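Local coordinates for protein branched-chain-amino-acid aminotransferase (Pseudomonas aeruginosa, PDB 6NST) that probably catalyses the pyridoxal-phosphate-dependent transfer of the amino group of leucine, isoleucine or valine to 2-oxoglutarate, at residues G34-F38 / S65-M71; A43-P47 / V292-T296; I52-Q56 / N81-R85; Q138-T144 / T262-D268; V152-R158 / V213-N218. The protein carries 1 engineered substitution. All coordinates share one frame; numbering follows the deposited sequence.

Interaction 1: residues G34-F38 / S65-M71; sequences GMGVF and SAHIMNM
Val37 reaches from its strand into the last turn of the helix that ends near Ile68: CB and CG1 lie on Ser65, and CG2 lies by Ala66. CB is 3.7 Å from Ser65 CB. CG1, anti to the carbonyl carbon (chi1 -55°), comes 3.6 Å from the carbonyl oxygen Ser65 O and also touches Met69 CG at 4.0 Å, while CG2 turns to Ala66 CB at 4.1 Å. Next to it, Met35 crosses Met69 at a slant: its SD lies 4.0 Å from Met69 CB, and its methyl CE ends 3.2 Å from Met69 O. From just beyond the helix, Met71 brings its sulfur to the bare backbone of Gly36, with Gly36 CA 3.7 Å from Met71 SD. Asn70, with positive phi (59°), closes the helix in a Schellman motif, which turns the chain so that Met71 faces the strand again. The only polar link is a water that donates to both Phe38 O and Ser65 OG; that hydroxyl is also bonded to Arg61 O and to the backbone N of Lys160, the probable cofactor-bearing lysine. The end of helix 55-68 packs over the start of strand 36-46, with Val102 and Tyr104 of strand 96-104 alongside, while Met169 and Leu170 of a second subunit cover Met35 and Met69.

Interaction 2: residues A43-P47 / V292-T296; sequences AYDTP and VSGKT
The ring of Tyr44 carries Val292 on one face. The methyl CG2 sits almost centrally above it, 3.6 Å from the centroid and 8° off the ring normal, a clear CH-pi contact. The branch carbon follows over the same face toward one rim, where Val292 CB is 3.6 Å from Tyr44 CE2. Val292 CG1 is anti to the carbonyl carbon (chi1 -58°), which puts CG2 between the backbone N and the carbonyl carbon and over the ring, while CG1 is left to turn toward Phe53. At the far edge, Tyr44 OH has a weak hydrogen bond to Glu260 OE1, while at the near end Tyr44 CB lies 3.2 Å from Val292 O. The puckered ring of Pro47 brings its CD to two carbonyl oxygens where the chain leaves the helix, 3.3 Å from Ser293 O and 3.5 Å from Gly294 O. This is where helix 279-292 stops against a beta hairpin: strand 36-46 turns back into strand 51-53, with Tyr44 paired to Ala51 and Thr46 OG1 bonded to Gly49 O in the turn. Gly294 takes a positive phi (77°), and with no side chain it lets the backbones close to 4.7 Å between Thr46 CA and Gly294 CA. No conventional hydrogen bond joins the two segments; the nearest thing to one is a CA-H...O contact from Thr46 CA to Ser293 O at 3.2 Å. The hydroxyl Ser293 OG turns back instead to Phe289 O, one turn earlier in the helix.

Interaction 3: residues I52-Q56 / N81-R85; sequences IFRLQ and NEATR
Leu55, at the start of helix 55-68, pushes both methyls against helix 77-89, which packs on the antiparallel sheet beside the point where strand 51-53 leaves it for helix 55-68. With CG anti to the backbone N, chi1 175° carries the branch toward helix 77-89. The Leu55 and Thr84 side chains pass each other in opposite directions, Leu55 CD1 3.7 Å from Thr84 CG2, and Leu55 CD2 reaches Asn81 O at 3.6 Å and Arg85 CG at 3.9 Å. Ile52, in the strand just before the corner, brings its CD1 3.8 Å from Thr84 CG2 and across the stem of Arg85. The two methyls thus converge on Thr84 CG2. Where the contact becomes more exposed, the amides of Gln56 and Asn81 lie nearly parallel, their planes 19° apart, without bonding to each other.

Second-shell bonds hold the polar ends. Asn81 OD1, close against Leu55 CG, is hydrogen-bonded with Thr59 OG1, which also meets Leu55 O, and Thr84 OG1 is bonded to Ile80 O, which leaves the methyl of Thr84 to the leucine and isoleucine. Ile98 of strand 96-104 backs both Ile52 and Thr84, and Ile122 also touches Thr84. Arg85 NE is tied to Leu305 O near the C terminus, and one turn back along the helix Arg85 NH1 meets Glu82 OE2 in a salt bridge of 2.6 Å.

Interaction 4: residues Q138-T144 / T262-D268; sequences QGIKVRT and TPIREVD
Val142 O is gripped from two directions: it accepts Asp268 N at 2.8 Å, a straight bond (164°) in the carbonyl plane, and a water that also donates to Glu266 OE1. The end of the pairing is clasped by a side chain, for Asp268, with CG anti to its carbonyl carbon (chi1 -62°), turns its carboxylate back so that OD1 takes Thr144 N at 2.6 Å on the syn lone pair. Its other oxygen, OD2, faces Thr144 OG1 and is also hydrogen-bonded to Tyr247 OH. Farther back, Val142 N bonds to Glu266 O at 2.9 Å, Arg265 N to Ile140 O at 3.3 Å, and Ile140 N to Pro263 O at 3.1 Å. The register slips by one residue between Ile140 and Lys141, and Arg265, the extra residue, lays its guanidinium over the stem of Lys141, with Lys141 CG 3.3 Å from Arg265 NH2. Lys141 and Glu266 run side by side on the face that carries both, where a water bonds Glu266 OE2 and, weakly, Lys141 NZ. On the opposite face, that of Ile140, Val142 and Ile264, Val142 CG2 meets Ile264 CG2 at 3.6 Å, backed by Phe254. Arg143 is bonded to Glu174 and Ser177 of a neighbouring subunit. Together these make a parallel strand pair broken by a beta bulge; strand 140-145 also pairs in parallel with strand 182-186, to which a beta-alpha-beta crossover through helix 166-177 connects it.

Interaction 5: residues V152-R158 / V213-N218; sequences VNISMTR and VTACLN
Val152, Thr157 and Arg158 pack against the bend from Val213 to Leu217 in a buried loop-on-loop contact; one loop leads from strand 140-145 toward helix 166-177, the other into helix 220-231. Arg158 does most of the reaching. Its chain bends at chi2 (-47°) and turns back, bringing the guanidinium in among the carbonyl groups of the other loop. Val213 CG1 lies over one face, 3.3 Å from Arg158 NH1, and Thr157 OG1 lies 3.9 Å above the opposite face of the Arg158 guanidinium, each offset toward the rim. Thr214 O and Cys216 O come very close to the terminal nitrogens, but the angles are poor and these approaches are doubtful. Beside it, Val152 CG1 makes an apolar contact with Ala215 CB at 3.7 Å, while two methyls rest on carbonyl oxygens: Thr157 CG2 is 3.7 Å from Ala215 O, and Leu217 CD1 3.5 Å from Thr157 O. Asp244 of a neighbouring subunit takes the backbone N of Arg158. The Leu217 side chain is about 4 Å from a sulfate that probably came from the crystallisation liquor and about 5 Å from the side chain of Lys160, the probable cofactor-bearing lysine, consistent with loops bordering the pyridoxal phosphate site.

From the N terminus, interaction 1 closes the first loop, joining the start of strand 36-46 to the end of helix 55-68. Residues 43-47 and 52-56 lie inside that loop but pair outside it, so interactions 2 and 3 both cross it. Interaction 3 joins the corner between strand 51-53 and helix 55-68 to helix 77-89. Interaction 2 spans almost the whole chain, returning strand 36-46 to the end of helix 279-292, and encloses interactions 3 and 4; interaction 5, joining the loops that lead to helices 166-177 and 220-231, nests inside 4. Interactions 2 and 3 touch, as do 1 and 5. Interaction 4, in the mixed sheet, touches none of the others.

Interaction 1: residues G34-F38 / S65-M71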
# COMPACT_ATOMS: atom_id res chain seq x y z
N GLY A 34 9.32 -18.24 -18.06
CA GLY A 34 9.65 -18.48 -16.67
C GLY A 34 8.72 -19.40 -15.92
O GLY A 34 8.98 -19.68 -14.74
N MET A 35 7.66 -19.90 -16.55
CA MET A 35 6.70 -20.77 -15.88
C MET A 35 7.33 -22.15 -15.68
O MET A 35 7.37 -22.97 -16.59
CB MET A 35 5.41 -20.86 -16.68
CG MET A 35 4.32 -21.71 -16.03
SD MET A 35 3.80 -21.08 -14.43
CE MET A 35 2.03 -21.36 -14.53
N GLY A 36 7.81 -22.39 -14.47
CA GLY A 36 8.37 -23.67 -14.11
C GLY A 36 8.73 -23.64 -12.64
O GLY A 36 8.82 -22.58 -12.02
N VAL A 37 8.92 -24.84 -12.09
CA VAL A 37 9.24 -24.97 -10.68
C VAL A 37 10.53 -25.78 -10.55
O VAL A 37 10.87 -26.58 -11.43
CB VAL A 37 8.09 -25.63 -9.88
CG1 VAL A 37 6.80 -24.85 -10.08
CG2 VAL A 37 7.90 -27.08 -10.29
N PHE A 38 11.25 -25.55 -9.46
CA PHE A 38 12.52 -26.23 -9.24
C PHE A 38 12.77 -26.36 -7.75
O PHE A 38 12.04 -25.82 -6.92
CB PHE A 38 13.68 -25.50 -9.93
CG PHE A 38 14.08 -24.21 -9.26
CD1 PHE A 38 15.21 -24.14 -8.47
CD2 PHE A 38 13.32 -23.06 -9.44
CE1 PHE A 38 15.58 -22.96 -7.86
CE2 PHE A 38 13.69 -21.87 -8.83
CZ PHE A 38 14.82 -21.82 -8.04
N SER A 65 4.76 -26.85 -5.41
CA SER A 65 5.01 -25.73 -6.32
C SER A 65 4.33 -25.95 -7.67
O SER A 65 3.74 -25.02 -8.23
CB SER A 65 6.51 -25.54 -6.51
OG SER A 65 7.15 -25.23 -5.28
N ALA A 66 4.38 -27.18 -8.19
CA ALA A 66 3.72 -27.48 -9.45
C ALA A 66 2.20 -27.43 -9.31
O ALA A 66 1.50 -27.07 -10.26
CB ALA A 66 4.17 -28.84 -9.97
N HIS A 67 1.68 -27.80 -8.13
CA HIS A 67 0.24 -27.73 -7.90
C HIS A 67 -0.22 -26.28 -7.83
O HIS A 67 -1.31 -25.94 -8.32
CB HIS A 67 -0.12 -28.49 -6.63
CG HIS A 67 -1.58 -28.47 -6.30
ND1 HIS A 67 -2.53 -29.07 -7.09
CD2 HIS A 67 -2.25 -27.93 -5.25
CE1 HIS A 67 -3.73 -28.89 -6.55
NE2 HIS A 67 -3.58 -28.20 -5.43
N ILE A 68 0.59 -25.41 -7.23
CA ILE A 68 0.26 -23.99 -7.19
C ILE A 68 0.22 -23.40 -8.59
O ILE A 68 -0.67 -22.62 -8.94
CB ILE A 68 1.25 -23.24 -6.28
CG1 ILE A 68 1.08 -23.69 -4.83
CG2 ILE A 68 1.06 -21.73 -6.41
CD1 ILE A 68 2.15 -23.18 -3.89
N MET A 69 1.19 -23.77 -9.43
CA MET A 69 1.29 -23.24 -10.78
C MET A 69 0.43 -23.99 -11.79
O MET A 69 0.51 -23.69 -12.98
CB MET A 69 2.75 -23.26 -11.24
CG MET A 69 3.68 -22.44 -10.37
SD MET A 69 3.21 -20.70 -10.35
CE MET A 69 4.32 -20.07 -9.09
N ASN A 70 -0.37 -24.95 -11.33
CA ASN A 70 -1.21 -25.76 -12.21
C ASN A 70 -0.38 -26.51 -13.25
O ASN A 70 -0.77 -26.67 -14.40
CB ASN A 70 -2.29 -24.91 -12.89
CG ASN A 70 -3.69 -25.35 -12.53
OD1 ASN A 70 -3.89 -26.07 -11.55
ND2 ASN A 70 -4.67 -24.92 -13.32
N MET A 71 0.80 -26.98 -12.82
CA MET A 71 1.66 -27.81 -13.66
C MET A 71 1.53 -29.26 -13.20
O MET A 71 1.75 -29.56 -12.02
CB MET A 71 3.12 -27.36 -13.57
CG MET A 71 3.37 -25.94 -14.04
SD MET A 71 5.14 -25.55 -14.00
CE MET A 71 5.75 -26.68 -15.25
O HOH W 1 9.76 -26.31 -5.62

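Interaction 2: residues A43-P47 / V292-T296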
# COMPACT_ATOMS: atom_id res chain seq x y z
N ALA A 43 23.19 -33.35 -1.04
CA ALA A 43 23.61 -34.68 -0.61
C ALA A 43 24.91 -34.53 0.16
O ALA A 43 25.85 -33.88 -0.33
CB ALA A 43 23.79 -35.63 -1.80
N TYR A 44 24.97 -35.11 1.35
CA TYR A 44 26.12 -34.99 2.22
C TYR A 44 26.81 -36.34 2.40
O TYR A 44 26.20 -37.40 2.23
CB TYR A 44 25.73 -34.43 3.59
CG TYR A 44 25.39 -32.97 3.58
CD1 TYR A 44 26.37 -32.00 3.76
CD2 TYR A 44 24.08 -32.54 3.38
CE1 TYR A 44 26.06 -30.66 3.74
CE2 TYR A 44 23.76 -31.20 3.37
CZ TYR A 44 24.75 -30.26 3.54
OH TYR A 44 24.44 -28.92 3.53
N ASP A 45 28.09 -36.28 2.75
CA ASP A 45 28.87 -37.46 3.08
C ASP A 45 28.62 -37.83 4.53
O ASP A 45 29.07 -37.13 5.45
CB ASP A 45 30.35 -37.19 2.82
CG ASP A 45 31.23 -38.40 3.08
OD1 ASP A 45 30.70 -39.53 3.11
OD2 ASP A 45 32.45 -38.22 3.26
N THR A 46 27.90 -38.92 4.76
CA THR A 46 27.55 -39.39 6.09
C THR A 46 28.27 -40.69 6.41
O THR A 46 28.76 -41.38 5.51
CB THR A 46 26.03 -39.61 6.20
OG1 THR A 46 25.69 -40.85 5.58
CG2 THR A 46 25.28 -38.48 5.53
N PRO A 47 28.38 -41.04 7.70
CA PRO A 47 29.02 -42.33 8.04
C PRO A 47 28.36 -43.53 7.37
O PRO A 47 29.04 -44.52 7.11
CB PRO A 47 28.88 -42.39 9.57
CG PRO A 47 28.83 -40.96 9.98
CD PRO A 47 28.08 -40.25 8.90
N VAL A 292 23.04 -32.91 9.05
CA VAL A 292 23.07 -33.22 7.62
C VAL A 292 24.21 -34.17 7.29
O VAL A 292 24.10 -34.96 6.34
CB VAL A 292 23.16 -31.91 6.80
CG1 VAL A 292 21.98 -31.01 7.11
CG2 VAL A 292 24.48 -31.19 7.06
N SER A 293 25.31 -34.13 8.04
CA SER A 293 26.47 -34.96 7.76
C SER A 293 26.42 -36.31 8.48
O SER A 293 27.34 -37.11 8.32
CB SER A 293 27.76 -34.23 8.15
OG SER A 293 27.86 -34.08 9.55
N GLY A 294 25.38 -36.57 9.27
CA GLY A 294 25.24 -37.84 9.94
C GLY A 294 26.12 -38.03 11.16
O GLY A 294 26.18 -39.15 11.68
N LYS A 295 26.80 -36.98 11.63
CA LYS A 295 27.57 -37.10 12.86
C LYS A 295 26.66 -37.36 14.06
O LYS A 295 27.12 -37.91 15.07
CB LYS A 295 28.41 -35.85 13.09
CG LYS A 295 29.47 -35.62 12.03
CD LYS A 295 30.27 -34.35 12.29
CE LYS A 295 31.28 -34.11 11.19
NZ LYS A 295 32.08 -32.88 11.44
N THR A 296 25.39 -36.97 13.97
CA THR A 296 24.37 -37.31 14.94
C THR A 296 23.36 -38.24 14.27
O THR A 296 22.88 -37.95 13.18
CB THR A 296 23.66 -36.05 15.46
OG1 THR A 296 24.63 -35.16 16.04
CG2 THR A 296 22.62 -36.42 16.51

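Interaction 3: residues I52-Q56 / N81-R85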
# COMPACT_ATOMS: atom_id res chain seq x y z
N ILE A 52 20.96 -37.97 0.95
CA ILE A 52 20.23 -36.75 0.63
C ILE A 52 19.50 -36.28 1.88
O ILE A 52 18.82 -37.07 2.55
CB ILE A 52 19.25 -37.00 -0.53
CG1 ILE A 52 20.01 -37.36 -1.80
CG2 ILE A 52 18.37 -35.78 -0.75
CD1 ILE A 52 19.10 -37.72 -2.96
N PHE A 53 19.63 -35.00 2.20
CA PHE A 53 19.03 -34.43 3.39
C PHE A 53 17.60 -34.01 3.09
O PHE A 53 17.36 -33.14 2.24
CB PHE A 53 19.84 -33.25 3.91
CG PHE A 53 19.28 -32.65 5.17
CD1 PHE A 53 19.33 -33.35 6.36
CD2 PHE A 53 18.72 -31.39 5.16
CE1 PHE A 53 18.81 -32.80 7.52
CE2 PHE A 53 18.21 -30.83 6.32
CZ PHE A 53 18.25 -31.54 7.50
N ARG A 54 16.64 -34.61 3.80
CA ARG A 54 15.22 -34.33 3.67
C ARG A 54 14.78 -34.40 2.20
O ARG A 54 14.28 -33.43 1.62
CB ARG A 54 14.87 -32.98 4.29
CG ARG A 54 15.29 -32.86 5.74
CD ARG A 54 14.51 -31.79 6.47
NE ARG A 54 13.11 -32.16 6.64
CZ ARG A 54 12.23 -31.45 7.34
NH1 ARG A 54 12.59 -30.33 7.93
NH2 ARG A 54 10.97 -31.87 7.44
N LEU A 55 14.99 -35.58 1.62
CA LEU A 55 14.57 -35.80 0.24
C LEU A 55 13.06 -35.64 0.09
O LEU A 55 12.58 -35.05 -0.88
CB LEU A 55 15.00 -37.20 -0.21
CG LEU A 55 14.53 -37.63 -1.60
CD1 LEU A 55 15.01 -36.65 -2.65
CD2 LEU A 55 15.00 -39.04 -1.92
N GLN A 56 12.29 -36.13 1.07
CA GLN A 56 10.84 -36.10 0.97
C GLN A 56 10.31 -34.67 1.00
O GLN A 56 9.40 -34.32 0.23
CB GLN A 56 10.22 -36.93 2.09
CG GLN A 56 8.70 -36.91 2.14
CD GLN A 56 8.05 -37.70 1.02
OE1 GLN A 56 8.73 -38.32 0.20
NE2 GLN A 56 6.72 -37.68 0.97
N ASN A 81 11.81 -39.12 -6.13
CA ASN A 81 12.74 -39.49 -5.07
C ASN A 81 13.79 -40.47 -5.58
O ASN A 81 14.98 -40.33 -5.27
CB ASN A 81 11.98 -40.09 -3.89
CG ASN A 81 11.08 -39.09 -3.19
OD1 ASN A 81 11.56 -38.17 -2.54
ND2 ASN A 81 9.78 -39.29 -3.31
N GLU A 82 13.37 -41.46 -6.36
CA GLU A 82 14.31 -42.43 -6.91
C GLU A 82 15.23 -41.78 -7.94
O GLU A 82 16.43 -42.08 -7.98
CB GLU A 82 13.55 -43.60 -7.52
CG GLU A 82 14.27 -44.93 -7.41
CD GLU A 82 14.41 -45.40 -5.97
OE1 GLU A 82 13.54 -45.04 -5.14
OE2 GLU A 82 15.38 -46.12 -5.67
N ALA A 83 14.69 -40.89 -8.77
CA ALA A 83 15.52 -40.22 -9.77
C ALA A 83 16.51 -39.27 -9.12
O ALA A 83 17.65 -39.13 -9.59
CB ALA A 83 14.64 -39.47 -10.76
N THR A 84 16.10 -38.60 -8.03
CA THR A 84 17.02 -37.70 -7.34
C THR A 84 18.21 -38.46 -6.77
O THR A 84 19.35 -37.99 -6.84
CB THR A 84 16.27 -36.96 -6.23
OG1 THR A 84 15.09 -36.35 -6.77
CG2 THR A 84 17.16 -35.88 -5.62
N ARG A 85 17.96 -39.65 -6.21
CA ARG A 85 19.06 -40.48 -5.73
C ARG A 85 19.92 -40.98 -6.89
O ARG A 85 21.15 -41.04 -6.76
CB ARG A 85 18.51 -41.65 -4.92
CG ARG A 85 17.73 -41.21 -3.68
CD ARG A 85 16.84 -42.32 -3.13
NE ARG A 85 17.61 -43.45 -2.62
CZ ARG A 85 17.77 -44.60 -3.28
NH1 ARG A 85 17.22 -44.76 -4.47
NH2 ARG A 85 18.49 -45.57 -2.74

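Interaction 4: residues Q138-T144 / T262-D268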
# COMPACT_ATOMS: atom_id res chain seq x y z
N GLN A 138 32.88 -16.78 10.18
CA GLN A 138 33.23 -15.43 10.58
C GLN A 138 32.15 -14.39 10.30
O GLN A 138 32.17 -13.33 10.93
CB GLN A 138 34.53 -14.98 9.88
CG GLN A 138 35.73 -15.85 10.24
CD GLN A 138 36.93 -15.59 9.36
OE1 GLN A 138 36.84 -14.88 8.36
NE2 GLN A 138 38.07 -16.16 9.73
N GLY A 139 31.23 -14.66 9.40
CA GLY A 139 30.15 -13.72 9.14
C GLY A 139 30.33 -13.02 7.80
O GLY A 139 31.45 -12.78 7.33
N ILE A 140 29.20 -12.68 7.18
CA ILE A 140 29.18 -12.01 5.89
C ILE A 140 28.68 -10.58 6.08
O ILE A 140 28.09 -10.22 7.10
CB ILE A 140 28.31 -12.76 4.87
CG1 ILE A 140 26.86 -12.82 5.34
CG2 ILE A 140 28.85 -14.16 4.64
CD1 ILE A 140 25.92 -13.49 4.36
N LYS A 141 28.92 -9.76 5.06
CA LYS A 141 28.37 -8.41 5.00
C LYS A 141 27.03 -8.43 4.29
O LYS A 141 26.86 -9.10 3.27
CB LYS A 141 29.32 -7.46 4.26
CG LYS A 141 30.59 -7.11 5.01
CD LYS A 141 31.45 -6.14 4.20
CE LYS A 141 30.66 -4.89 3.82
NZ LYS A 141 31.48 -3.92 3.03
N VAL A 142 26.07 -7.67 4.83
CA VAL A 142 24.71 -7.65 4.31
C VAL A 142 24.28 -6.20 4.10
O VAL A 142 24.47 -5.36 4.98
CB VAL A 142 23.73 -8.38 5.25
CG1 VAL A 142 22.30 -8.22 4.76
CG2 VAL A 142 24.10 -9.85 5.36
N ARG A 143 23.72 -5.92 2.93
CA ARG A 143 23.11 -4.63 2.63
C ARG A 143 21.63 -4.83 2.35
O ARG A 143 21.26 -5.76 1.62
CB ARG A 143 23.79 -3.95 1.44
CG ARG A 143 25.20 -3.46 1.73
CD ARG A 143 25.85 -2.85 0.50
NE ARG A 143 25.19 -1.62 0.08
CZ ARG A 143 25.43 -0.42 0.60
NH1 ARG A 143 26.32 -0.30 1.58
NH2 ARG A 143 24.79 0.65 0.16
N THR A 144 20.79 -3.98 2.92
CA THR A 144 19.36 -4.05 2.65
C THR A 144 19.09 -3.70 1.19
O THR A 144 19.58 -2.69 0.69
CB THR A 144 18.60 -3.11 3.58
OG1 THR A 144 18.88 -3.43 4.94
CG2 THR A 144 17.10 -3.24 3.34
N THR A 262 24.64 -19.46 7.73
CA THR A 262 25.67 -18.46 7.47
C THR A 262 25.52 -17.29 8.43
O THR A 262 24.50 -16.59 8.37
CB THR A 262 25.60 -17.98 6.02
OG1 THR A 262 25.85 -19.08 5.13
CG2 THR A 262 26.62 -16.88 5.77
N PRO A 263 26.47 -17.05 9.32
CA PRO A 263 26.34 -15.93 10.25
C PRO A 263 26.39 -14.59 9.53
O PRO A 263 26.96 -14.45 8.45
CB PRO A 263 27.55 -16.10 11.19
CG PRO A 263 27.97 -17.53 11.02
CD PRO A 263 27.66 -17.87 9.60
N ILE A 264 25.78 -13.59 10.16
CA ILE A 264 25.73 -12.23 9.64
C ILE A 264 26.40 -11.32 10.66
O ILE A 264 25.92 -11.18 11.79
CB ILE A 264 24.29 -11.77 9.38
CG1 ILE A 264 23.61 -12.67 8.35
CG2 ILE A 264 24.27 -10.31 8.93
CD1 ILE A 264 22.11 -12.45 8.26
N ARG A 265 27.51 -10.70 10.27
CA ARG A 265 28.24 -9.84 11.19
C ARG A 265 27.92 -8.37 11.03
O ARG A 265 28.15 -7.60 11.97
CB ARG A 265 29.75 -10.05 11.03
CG ARG A 265 30.30 -9.68 9.67
CD ARG A 265 31.81 -9.85 9.63
NE ARG A 265 32.34 -9.60 8.30
CZ ARG A 265 32.73 -8.41 7.86
NH1 ARG A 265 32.63 -7.34 8.65
NH2 ARG A 265 33.21 -8.28 6.63
N GLU A 266 27.39 -7.95 9.88
CA GLU A 266 27.18 -6.54 9.59
C GLU A 266 25.99 -6.38 8.67
O GLU A 266 25.83 -7.15 7.72
CB GLU A 266 28.43 -5.92 8.95
CG GLU A 266 28.43 -4.40 8.92
CD GLU A 266 29.46 -3.85 7.95
OE1 GLU A 266 29.40 -4.21 6.76
OE2 GLU A 266 30.32 -3.05 8.38
N VAL A 267 25.15 -5.38 8.95
CA VAL A 267 23.99 -5.07 8.13
C VAL A 267 23.96 -3.56 7.92
O VAL A 267 23.87 -2.80 8.88
CB VAL A 267 22.68 -5.54 8.79
CG1 VAL A 267 21.49 -5.21 7.89
CG2 VAL A 267 22.72 -7.03 9.07
N ASP A 268 24.03 -3.15 6.65
CA ASP A 268 23.97 -1.73 6.28
C ASP A 268 25.02 -0.92 7.04
O ASP A 268 24.77 0.19 7.50
CB ASP A 268 22.57 -1.16 6.52
CG ASP A 268 21.52 -1.84 5.66
OD1 ASP A 268 21.89 -2.33 4.57
OD2 ASP A 268 20.34 -1.88 6.08
O HOH W 2 31.45 -2.44 5.84
O HOH W 3 26.97 -3.88 5.56

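Interaction 5: residues V152-R158 / V213-N218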
# COMPACT_ATOMS: atom_id res chain seq x y z
N VAL A 152 2.63 -11.06 -2.12
CA VAL A 152 1.94 -12.34 -1.95
C VAL A 152 0.79 -12.53 -2.93
O VAL A 152 0.32 -13.66 -3.10
CB VAL A 152 1.41 -12.48 -0.50
CG1 VAL A 152 2.57 -12.51 0.48
CG2 VAL A 152 0.45 -11.35 -0.18
N ASN A 153 0.31 -11.47 -3.57
CA ASN A 153 -0.75 -11.59 -4.56
C ASN A 153 -0.28 -11.27 -5.97
O ASN A 153 -1.11 -11.23 -6.89
CB ASN A 153 -1.94 -10.70 -4.19
CG ASN A 153 -3.21 -11.11 -4.91
OD1 ASN A 153 -3.36 -12.26 -5.31
ND2 ASN A 153 -4.11 -10.15 -5.12
N ILE A 154 1.01 -11.02 -6.17
CA ILE A 154 1.57 -10.85 -7.50
C ILE A 154 2.29 -12.12 -7.95
O ILE A 154 2.07 -12.60 -9.06
CB ILE A 154 2.52 -9.63 -7.53
CG1 ILE A 154 1.73 -8.35 -7.22
CG2 ILE A 154 3.21 -9.54 -8.88
CD1 ILE A 154 2.58 -7.09 -7.21
N SER A 155 3.15 -12.66 -7.10
CA SER A 155 3.77 -13.95 -7.34
C SER A 155 3.42 -14.89 -6.20
O SER A 155 3.10 -14.46 -5.09
CB SER A 155 5.29 -13.83 -7.49
OG SER A 155 5.87 -13.27 -6.32
N MET A 156 3.47 -16.19 -6.50
CA MET A 156 3.06 -17.21 -5.54
C MET A 156 4.26 -17.52 -4.65
O MET A 156 5.12 -18.33 -4.99
CB MET A 156 2.55 -18.44 -6.28
CG MET A 156 1.37 -18.14 -7.21
SD MET A 156 -0.10 -17.53 -6.35
CE MET A 156 0.02 -15.76 -6.61
N THR A 157 4.30 -16.88 -3.48
CA THR A 157 5.48 -16.89 -2.62
C THR A 157 5.73 -18.24 -1.96
O THR A 157 6.82 -18.45 -1.43
CB THR A 157 5.36 -15.80 -1.56
OG1 THR A 157 4.17 -15.99 -0.79
CG2 THR A 157 5.33 -14.42 -2.21
N ARG A 158 4.75 -19.15 -1.97
CA ARG A 158 4.96 -20.49 -1.43
C ARG A 158 5.53 -21.46 -2.45
O ARG A 158 6.00 -22.54 -2.07
CB ARG A 158 3.65 -21.06 -0.88
CG ARG A 158 2.96 -20.16 0.13
CD ARG A 158 3.93 -19.63 1.17
NE ARG A 158 3.29 -18.72 2.11
CZ ARG A 158 3.94 -17.86 2.88
NH1 ARG A 158 5.26 -17.78 2.81
NH2 ARG A 158 3.27 -17.07 3.70
N VAL A 213 6.09 -16.82 8.44
CA VAL A 213 5.90 -17.31 7.07
C VAL A 213 4.83 -16.47 6.40
O VAL A 213 3.69 -16.91 6.21
CB VAL A 213 5.53 -18.80 7.06
CG1 VAL A 213 5.72 -19.39 5.67
CG2 VAL A 213 6.35 -19.56 8.09
N THR A 214 5.20 -15.24 6.02
CA THR A 214 4.25 -14.27 5.50
C THR A 214 4.45 -14.07 4.01
O THR A 214 3.73 -14.67 3.20
CB THR A 214 4.42 -12.94 6.24
OG1 THR A 214 4.85 -13.19 7.59
CG2 THR A 214 3.10 -12.19 6.29
N ALA A 215 5.42 -13.24 3.63
CA ALA A 215 5.76 -13.03 2.24
C ALA A 215 7.10 -13.65 1.86
O ALA A 215 7.50 -13.56 0.69
CB ALA A 215 5.78 -11.53 1.92
N CYS A 216 7.79 -14.28 2.81
CA CYS A 216 9.04 -14.97 2.53
C CYS A 216 8.78 -16.44 2.21
O CYS A 216 7.67 -16.95 2.37
CB CYS A 216 10.00 -14.84 3.72
SG CYS A 216 9.45 -15.69 5.22
N LEU A 217 9.83 -17.13 1.76
CA LEU A 217 9.71 -18.54 1.43
C LEU A 217 9.76 -19.39 2.69
O LEU A 217 10.58 -19.16 3.58
CB LEU A 217 10.82 -18.96 0.47
CG LEU A 217 10.75 -20.42 -0.02
CD1 LEU A 217 9.48 -20.66 -0.83
CD2 LEU A 217 11.98 -20.78 -0.84
N ASN A 218 8.86 -20.38 2.76
CA ASN A 218 8.85 -21.35 3.86
C ASN A 218 10.01 -22.31 3.64
O ASN A 218 9.85 -23.44 3.17
CB ASN A 218 7.51 -22.08 3.90
CG ASN A 218 7.30 -22.84 5.20
OD1 ASN A 218 8.24 -23.10 5.94
ND2 ASN A 218 6.05 -23.21 5.47